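Long-range contacts in adhesion G-protein coupled receptor G6 (Danio rerio, PDB 6V55), which probably acts in myelination as an adhesion G-protein-coupled receptor, its large multidomain, calcium-binding extracellular region likely relaying ligand or adhesion cues: residues I507-V512 and Q539-K543; K534-T538 and D574-A579. All blocks are in the same frame, centred on the assembly; numbering follows the deposited sequence.

From the N terminus, the chain leaves strand 493-496, runs through the loop 507-512 and then forms helices 517-527, 534-550, 555-568 and 573-593, consistent with the helical subdomain of a GAIN domain. Contact 1 closes the first loop, bringing 539-543 back to 507-512 across 26 intervening residues. Contact 2 starts before that closure, at 534-538, and ends after it, at 574-579, so the two loops cross. Both use helix 534-550, contact 1 to join it to the loop after strand 493-496 and contact 2 to pack against helix 573-593. The contact centres lie about 14 Å apart and they touch: Val-541 CG1 is 3.3 Å from Ala-579 O, and Ile-507 CD1 is 3.7 Å from Glu-536 CG.

Contact 1 of 2, residues I507-V512 and Q539-K543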
loop_
_atom_site.group_PDB
_atom_site.type_symbol
_atom_site.label_atom_id
_atom_site.label_comp_id
_atom_site.label_asym_id
_atom_site.label_seq_id
_atom_site.Cartn_x
_atom_site.Cartn_y
_atom_site.Cartn_z
ATOM N N ILE A 507 14.613 6.619 -23.537
ATOM C CA ILE A 507 13.538 6.693 -24.536
ATOM C C ILE A 507 14.116 6.668 -25.948
ATOM O O ILE A 507 13.660 5.908 -26.813
ATOM C CB ILE A 507 12.690 7.965 -24.322
ATOM C CG1 ILE A 507 11.957 7.928 -22.983
ATOM C CG2 ILE A 507 11.685 8.184 -25.465
ATOM C CD1 ILE A 507 11.341 9.260 -22.615
ATOM N N THR A 508 15.153 7.473 -26.188
ATOM C CA THR A 508 15.680 7.637 -27.537
ATOM C C THR A 508 16.622 6.520 -27.958
ATOM O O THR A 508 16.809 6.314 -29.161
ATOM C CB THR A 508 16.440 8.955 -27.658
ATOM O OG1 THR A 508 17.781 8.763 -27.189
ATOM C CG2 THR A 508 15.791 10.012 -26.818
ATOM N N SER A 509 17.235 5.810 -27.012
ATOM C CA SER A 509 18.387 5.004 -27.384
ATOM C C SER A 509 18.013 3.618 -27.884
ATOM O O SER A 509 18.891 2.892 -28.368
ATOM C CB SER A 509 19.351 4.893 -26.207
ATOM O OG SER A 509 18.861 3.966 -25.265
ATOM N N ILE A 510 16.753 3.235 -27.792
ATOM C CA ILE A 510 16.327 1.958 -28.353
ATOM C C ILE A 510 16.286 2.079 -29.873
ATOM O O ILE A 510 16.135 3.170 -30.442
ATOM C CB ILE A 510 14.977 1.510 -27.745
ATOM C CG1 ILE A 510 14.849 -0.008 -27.759
ATOM C CG2 ILE A 510 13.763 2.149 -28.434
ATOM C CD1 ILE A 510 13.601 -0.513 -27.043
ATOM N N THR A 511 16.515 0.962 -30.544
ATOM C CA THR A 511 16.562 0.917 -31.995
ATOM C C THR A 511 15.400 0.048 -32.454
ATOM O O THR A 511 15.315 -1.128 -32.082
ATOM C CB THR A 511 17.909 0.378 -32.474
ATOM O OG1 THR A 511 18.274 -0.755 -31.671
ATOM C CG2 THR A 511 18.984 1.457 -32.323
ATOM N N VAL A 512 14.488 0.641 -33.218
ATOM C CA VAL A 512 13.229 -0.022 -33.514
ATOM C C VAL A 512 13.433 -1.007 -34.655
ATOM O O VAL A 512 14.258 -0.796 -35.553
ATOM C CB VAL A 512 12.132 1.006 -33.837
ATOM C CG1 VAL A 512 11.707 1.727 -32.583
ATOM C CG2 VAL A 512 12.628 2.010 -34.839
ATOM N N GLN A 539 11.041 13.540 -27.288
ATOM C CA GLN A 539 11.744 12.278 -27.476
ATOM C C GLN A 539 10.797 11.129 -27.759
ATOM O O GLN A 539 11.185 10.168 -28.436
ATOM C CB GLN A 539 12.573 11.938 -26.250
ATOM C CG GLN A 539 13.668 12.899 -26.030
ATOM C CD GLN A 539 14.190 12.793 -24.646
ATOM O OE1 GLN A 539 14.178 11.716 -24.052
ATOM N NE2 GLN A 539 14.635 13.911 -24.100
ATOM N N VAL A 540 9.574 11.185 -27.236
ATOM C CA VAL A 540 8.609 10.150 -27.576
ATOM C C VAL A 540 8.157 10.322 -29.026
ATOM O O VAL A 540 8.056 9.347 -29.780
ATOM C CB VAL A 540 7.444 10.168 -26.563
ATOM C CG1 VAL A 540 6.363 9.253 -26.969
ATOM C CG2 VAL A 540 7.934 9.721 -25.185
ATOM N N VAL A 541 8.012 11.566 -29.478
ATOM C CA VAL A 541 7.491 11.799 -30.819
ATOM C C VAL A 541 8.583 11.584 -31.879
ATOM O O VAL A 541 8.291 11.182 -33.017
ATOM C CB VAL A 541 6.824 13.195 -30.813
ATOM C CG1 VAL A 541 6.555 13.741 -32.158
ATOM C CG2 VAL A 541 5.490 13.103 -30.072
ATOM N N THR A 542 9.859 11.709 -31.503
ATOM C CA THR A 542 10.919 11.313 -32.435
ATOM C C THR A 542 10.990 9.794 -32.607
ATOM O O THR A 542 11.042 9.304 -33.748
ATOM C CB THR A 542 12.257 11.895 -31.987
ATOM O OG1 THR A 542 12.193 13.326 -32.116
ATOM C CG2 THR A 542 13.402 11.383 -32.845
ATOM N N LYS A 543 10.897 9.038 -31.496
ATOM C CA LYS A 543 10.876 7.572 -31.554
ATOM C C LYS A 543 9.643 7.017 -32.284
ATOM O O LYS A 543 9.768 6.026 -33.018
ATOM C CB LYS A 543 10.953 6.990 -30.143
ATOM C CG LYS A 543 11.216 5.490 -30.118
ATOM C CD LYS A 543 12.473 5.129 -30.904
ATOM C CE LYS A 543 13.720 5.532 -30.107
ATOM N NZ LYS A 543 15.008 5.415 -30.857
#
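The polar part of this contact rests on one amine. Lys-543 NZ donates hydrogen bonds to Thr-508 O at 2.6 Å and to Ile-510 O at 2.5 Å, so a single side chain gathers two main-chain carbonyls of the loop. The p values of its chi2 and chi3 fold the chain over to reach them. Its charge is balanced by a salt bridge to Glu-546 on the same helix, while Ile-507 O, 3.3 Å from Lys-543 CE, is hydrogen-bonded instead by Tyr-476. Backbone angles at 507-509 are helical without regular helical bonds; at Ile-510 psi swings to 151° and the chain extends. The loop precedes helix 517-527, and the run of helices that follows is consistent with the helical subdomain of a GAIN domain, the fold that carries the GPS motif in adhesion receptors. Aliphatic carbons pack beside the amine: Ile-510 CG2 lies 3.8 Å from Lys-543 CE, and Val-512 CG1 3.9 Å from Lys-543 CD. Towards the start of the helix, Ile-507 CG2 sits 3.9 Å from Gln-539 CB and makes an apolar contact with Val-540 CG2 at 4.1 Å. Thr-508 CG2 lies 3.6 Å from Gln-539 OE1.

Contact 2 of 2, residues K534-T538 and D574-A579; sequences KEELT and DAQKDA
Two helices, 534-550 and 573-593, of what is probably the GAIN helical subdomain pack here with N-to-C directions roughly parallel: the segment axes approach to 8.5 Å and cross at -34°. Segment 534-538 opens its helix with phi -68 to -79° and psi -20 to -40°; Thr-538 N to Lys-534 O is a weak 3.3 Å hydrogen bond. The CA register pairs Lys-534 with Ala-575 at 4.2 Å and Thr-538 with Ala-579 at 4.8 Å, a four-residue step on both helices; such short spacings are possible because alanine presents only a methyl group. Lys-534, with chi1 at 91° and then t, m, m, lays its CB 3.7 Å from Ala-575 CA and its CE 3.3 Å from Asp-574 O, before NZ forms a 3.5 Å salt bridge with Asp-578 OD1 at the exposed margin. Three residues on, buried Leu-537 (chi1 t, chi2 127°) pushes CD2 to 3.3 Å from Ala-575 O, 3.9 Å from Ala-579 CB and 4.1 Å from the CA of Gln-576, whose NE2 is hydrogen-bonded to Ser-571 O. The segment finishes at Thr-538, chi1 p, whose CG2 meets Asp-578 CB at 3.8 Å and Ala-579 CB at 3.7 Å.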
loop_
_atom_site.group_PDB
_atom_site.type_symbol
_atom_site.label_atom_id
_atom_site.label_comp_id
_atom_site.label_asym_id
_atom_site.label_seq_id
_atom_site.Cartn_x
_atom_site.Cartn_y
_atom_site.Cartn_z
ATOM N N LYS A 534 8.301 18.628 -21.369
ATOM C CA LYS A 534 8.362 18.965 -22.783
ATOM C C LYS A 534 9.546 18.285 -23.458
ATOM O O LYS A 534 9.439 17.917 -24.628
ATOM C CB LYS A 534 8.385 20.493 -22.968
ATOM C CG LYS A 534 9.737 21.202 -23.020
ATOM C CD LYS A 534 9.693 22.509 -23.823
ATOM C CE LYS A 534 9.456 22.262 -25.314
ATOM N NZ LYS A 534 10.511 21.413 -25.959
ATOM N N GLU A 535 10.620 17.995 -22.720
ATOM C CA GLU A 535 11.753 17.319 -23.328
ATOM C C GLU A 535 11.523 15.822 -23.470
ATOM O O GLU A 535 12.057 15.228 -24.407
ATOM C CB GLU A 535 13.043 17.596 -22.550
ATOM C CG GLU A 535 13.357 19.094 -22.338
ATOM C CD GLU A 535 12.765 19.668 -21.047
ATOM O OE1 GLU A 535 12.624 20.914 -20.956
ATOM O OE2 GLU A 535 12.462 18.868 -20.122
ATOM N N GLU A 536 10.726 15.198 -22.588
ATOM C CA GLU A 536 10.377 13.788 -22.784
ATOM C C GLU A 536 9.416 13.620 -23.947
ATOM O O GLU A 536 9.491 12.626 -24.681
ATOM C CB GLU A 536 9.738 13.213 -21.529
ATOM C CG GLU A 536 10.668 12.383 -20.676
ATOM C CD GLU A 536 10.267 12.380 -19.204
ATOM O OE1 GLU A 536 9.160 12.891 -18.884
ATOM O OE2 GLU A 536 11.087 11.911 -18.368
ATOM N N LEU A 537 8.541 14.604 -24.143
ATOM C CA LEU A 537 7.510 14.529 -25.166
ATOM C C LEU A 537 8.092 14.592 -26.578
ATOM O O LEU A 537 7.638 13.854 -27.461
ATOM C CB LEU A 537 6.514 15.654 -24.939
ATOM C CG LEU A 537 5.223 15.514 -25.705
ATOM C CD1 LEU A 537 4.111 15.642 -24.720
ATOM C CD2 LEU A 537 5.124 16.583 -26.763
ATOM N N THR A 538 9.101 15.447 -26.817
ATOM C CA THR A 538 9.716 15.441 -28.146
ATOM C C THR A 538 10.594 14.205 -28.360
ATOM O O THR A 538 10.812 13.812 -29.512
ATOM C CB THR A 538 10.511 16.742 -28.440
ATOM O OG1 THR A 538 11.842 16.672 -27.908
ATOM C CG2 THR A 538 9.796 17.990 -27.895
ATOM N N ASP A 574 3.093 24.519 -24.846
ATOM C CA ASP A 574 4.533 24.638 -25.030
ATOM C C ASP A 574 5.220 23.283 -25.146
ATOM O O ASP A 574 6.298 23.200 -25.749
ATOM C CB ASP A 574 5.146 25.463 -23.895
ATOM C CG ASP A 574 5.408 26.904 -24.309
ATOM O OD1 ASP A 574 4.732 27.362 -25.264
ATOM O OD2 ASP A 574 6.272 27.572 -23.685
ATOM N N ALA A 575 4.607 22.220 -24.619
ATOM C CA ALA A 575 5.180 20.887 -24.775
ATOM C C ALA A 575 5.019 20.372 -26.202
ATOM O O ALA A 575 5.952 19.787 -26.769
ATOM C CB ALA A 575 4.539 19.925 -23.777
ATOM N N GLN A 576 3.856 20.618 -26.806
ATOM C CA GLN A 576 3.587 20.129 -28.149
ATOM C C GLN A 576 4.377 20.872 -29.215
ATOM O O GLN A 576 4.684 20.266 -30.248
ATOM C CB GLN A 576 2.103 20.255 -28.485
ATOM C CG GLN A 576 1.181 19.687 -27.475
ATOM C CD GLN A 576 -0.265 19.851 -27.874
ATOM O OE1 GLN A 576 -0.650 19.537 -29.004
ATOM N NE2 GLN A 576 -1.083 20.330 -26.943
ATOM N N LYS A 577 4.721 22.159 -28.968
ATOM C CA LYS A 577 5.184 23.083 -30.015
ATOM C C LYS A 577 6.486 22.634 -30.669
ATOM O O LYS A 577 6.613 22.692 -31.897
ATOM C CB LYS A 577 5.347 24.500 -29.452
ATOM C CG LYS A 577 5.286 25.598 -30.541
ATOM C CD LYS A 577 5.220 27.043 -29.977
ATOM C CE LYS A 577 6.477 27.470 -29.192
ATOM N NZ LYS A 577 7.428 28.312 -29.999
ATOM N N ASP A 578 7.407 22.085 -29.891
ATOM C CA ASP A 578 8.638 21.561 -30.459
ATOM C C ASP A 578 8.453 20.208 -31.142
ATOM O O ASP A 578 9.206 19.893 -32.067
ATOM C CB ASP A 578 9.696 21.463 -29.358
ATOM C CG ASP A 578 10.489 22.744 -29.205
ATOM O OD1 ASP A 578 11.714 22.648 -28.948
ATOM O OD2 ASP A 578 9.889 23.837 -29.363
ATOM N N ALA A 579 7.475 19.406 -30.725
ATOM C CA ALA A 579 7.287 18.071 -31.281
ATOM C C ALA A 579 6.179 17.975 -32.322
ATOM O O ALA A 579 5.983 16.887 -32.872
ATOM C CB ALA A 579 6.986 17.065 -30.168
#